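PDB 5J7O: major capsid protein from Faustovirus, which probably builds the capsid shell of this large double-stranded DNA virus as trimers of double jelly-roll subunits. Local coordinates for residues B[438-443]-B[613-618]. Sequence-based numbering, arbitrary orientation.
Sequences SQLKWP and AKCINF
The backbone carbonyl of P443 meets the amide of I616 where the loop between strands 432-436 and 444-453 runs into an antiparallel sheet of the double jelly-roll capsid protein. The loop thus leaves one sheet of the family region for another, in which strand 607-620 lies between 415-428 and 444-453. The single hydrogen bond between the two segments, I616 N to P443 O at 2.9 Å, is moderately bent at the hydrogen (152°), while the donor lies nearly in line with the C=O bond of P443. C615 CA also lies 3.1 Å from P443 O, a CA-H...O contact, so the carbonyl is approached by two neighbouring residues of the strand. K614 continues the pairing through backbone bonds to E445 and F446, while A613, C615 and N617 bond to strand 415-428 on the other flank.

Apolar contacts fill the angle between loop and strand. L440 reaches the strand with one branch, its CD2 sitting 3.5 Å from A613 CB and more loosely near C615 SG. Farther along, W442 CB rests against C615 CB, and P443 CB lies 4.4 Å from I616 CB. Helix 13-19 of the second subunit extends this packing: its A15 touches P443 and its I19 touches I616, placing the contact beside a subunit interface.

The indole of W442 carries the amide contact. K441 CB lies on one face, displaced toward the rim beside CD1, and N617 ND2 over the other, above the six-membered ring and so off the middle of the indole. N617 CG stands anti to its backbone N (chi1 -156°), and the amide plane is turned 70° from the indole, presenting its nitrogen to the ring; ND2 comes 3.1 Å from W442 CH2 and 3.2 Å from W442 CZ2.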
loop_
_atom_site.group_PDB
_atom_site.type_symbol
_atom_site.label_atom_id
_atom_site.label_comp_id
_atom_site.label_asym_id
_atom_site.label_seq_id
_atom_site.Cartn_x
_atom_site.Cartn_y
_atom_site.Cartn_z
ATOM N N SER B 438 -27.797 3.828 26.609
ATOM C CA SER B 438 -27.861 4.424 27.939
ATOM C C SER B 438 -26.576 5.144 28.325
ATOM O O SER B 438 -26.606 5.998 29.217
ATOM C CB SER B 438 -28.180 3.350 28.981
ATOM O OG SER B 438 -29.422 2.724 28.708
ATOM N N GLN B 439 -25.455 4.824 27.678
ATOM C CA GLN B 439 -24.187 5.450 28.034
ATOM C C GLN B 439 -24.136 6.923 27.649
ATOM O O GLN B 439 -23.303 7.660 28.182
ATOM C CB GLN B 439 -23.026 4.698 27.374
ATOM C CG GLN B 439 -22.836 4.982 25.884
ATOM C CD GLN B 439 -23.901 4.347 25.004
ATOM O OE1 GLN B 439 -24.886 3.796 25.493
ATOM N NE2 GLN B 439 -23.699 4.416 23.693
ATOM N N LEU B 440 -25.013 7.370 26.755
ATOM C CA LEU B 440 -24.932 8.721 26.214
ATOM C C LEU B 440 -25.599 9.714 27.159
ATOM O O LEU B 440 -26.801 9.615 27.427
ATOM C CB LEU B 440 -25.576 8.768 24.831
ATOM C CG LEU B 440 -24.949 7.786 23.840
ATOM C CD1 LEU B 440 -25.489 7.993 22.433
ATOM C CD2 LEU B 440 -23.440 7.928 23.867
ATOM N N LYS B 441 -24.814 10.672 27.659
ATOM C CA LYS B 441 -25.315 11.727 28.527
ATOM C C LYS B 441 -25.024 13.133 28.027
ATOM O O LYS B 441 -25.674 14.077 28.492
ATOM C CB LYS B 441 -24.722 11.596 29.941
ATOM C CG LYS B 441 -25.428 10.603 30.850
ATOM C CD LYS B 441 -24.969 9.179 30.597
ATOM C CE LYS B 441 -25.526 8.232 31.647
ATOM N NZ LYS B 441 -25.006 6.849 31.479
ATOM N N TRP B 442 -24.088 13.302 27.106
ATOM C CA TRP B 442 -23.555 14.594 26.702
ATOM C C TRP B 442 -23.635 14.724 25.192
ATOM O O TRP B 442 -23.957 13.757 24.495
ATOM C CB TRP B 442 -22.104 14.722 27.199
ATOM C CG TRP B 442 -22.004 14.615 28.689
ATOM C CD1 TRP B 442 -22.917 15.054 29.603
ATOM C CD2 TRP B 442 -20.946 14.007 29.439
ATOM N NE1 TRP B 442 -22.488 14.768 30.875
ATOM C CE2 TRP B 442 -21.281 14.125 30.803
ATOM C CE3 TRP B 442 -19.746 13.379 29.092
ATOM C CZ2 TRP B 442 -20.461 13.639 31.819
ATOM C CZ3 TRP B 442 -18.933 12.898 30.101
ATOM C CH2 TRP B 442 -19.294 13.029 31.448
ATOM N N PRO B 443 -23.379 15.919 24.648
ATOM C CA PRO B 443 -23.410 16.073 23.186
ATOM C C PRO B 443 -22.454 15.105 22.507
ATOM O O PRO B 443 -21.310 14.939 22.930
ATOM C CB PRO B 443 -22.984 17.528 22.974
ATOM C CG PRO B 443 -23.390 18.209 24.210
ATOM C CD PRO B 443 -23.174 17.218 25.314
ATOM N N ALA B 613 -19.238 6.196 21.549
ATOM C CA ALA B 613 -19.438 7.571 21.121
ATOM C C ALA B 613 -18.344 8.473 21.672
ATOM O O ALA B 613 -17.806 8.243 22.758
ATOM C CB ALA B 613 -20.803 8.090 21.569
ATOM N N LYS B 614 -18.019 9.508 20.902
ATOM C CA LYS B 614 -17.108 10.561 21.330
ATOM C C LYS B 614 -17.948 11.773 21.713
ATOM O O LYS B 614 -18.541 12.425 20.846
ATOM C CB LYS B 614 -16.106 10.903 20.231
ATOM C CG LYS B 614 -15.109 9.793 19.943
ATOM C CD LYS B 614 -14.244 9.510 21.156
ATOM C CE LYS B 614 -13.394 10.714 21.519
ATOM N NZ LYS B 614 -12.510 11.124 20.394
ATOM N N CYS B 615 -18.002 12.069 23.006
ATOM C CA CYS B 615 -18.839 13.138 23.525
ATOM C C CYS B 615 -18.008 14.375 23.843
ATOM O O CYS B 615 -16.779 14.326 23.928
ATOM C CB CYS B 615 -19.593 12.676 24.774
ATOM S SG CYS B 615 -20.676 11.254 24.503
ATOM N N ILE B 616 -18.704 15.495 24.014
ATOM C CA ILE B 616 -18.094 16.773 24.358
ATOM C C ILE B 616 -18.391 17.068 25.819
ATOM O O ILE B 616 -19.548 16.992 26.252
ATOM C CB ILE B 616 -18.612 17.911 23.459
ATOM C CG1 ILE B 616 -18.073 17.762 22.037
ATOM C CG2 ILE B 616 -18.230 19.266 24.038
ATOM C CD1 ILE B 616 -18.515 18.869 21.102
ATOM N N ASN B 617 -17.350 17.397 26.578
ATOM C CA ASN B 617 -17.513 17.893 27.936
ATOM C C ASN B 617 -16.558 19.067 28.118
ATOM O O ASN B 617 -15.979 19.578 27.154
ATOM C CB ASN B 617 -17.288 16.777 28.965
ATOM C CG ASN B 617 -17.976 17.060 30.288
ATOM O OD1 ASN B 617 -18.079 18.211 30.714
ATOM N ND2 ASN B 617 -18.458 16.013 30.941
ATOM N N PHE B 618 -16.392 19.501 29.365
ATOM C CA PHE B 618 -15.638 20.706 29.670
ATOM C C PHE B 618 -14.788 20.459 30.908
ATOM O O PHE B 618 -15.003 19.501 31.652
ATOM C CB PHE B 618 -16.576 21.904 29.876
ATOM C CG PHE B 618 -17.707 21.958 28.884
ATOM C CD1 PHE B 618 -17.565 22.641 27.690
ATOM C CD2 PHE B 618 -18.906 21.312 29.140
ATOM C CE1 PHE B 618 -18.596 22.686 26.771
ATOM C CE2 PHE B 618 -19.939 21.349 28.223
ATOM C CZ PHE B 618 -19.785 22.040 27.038
#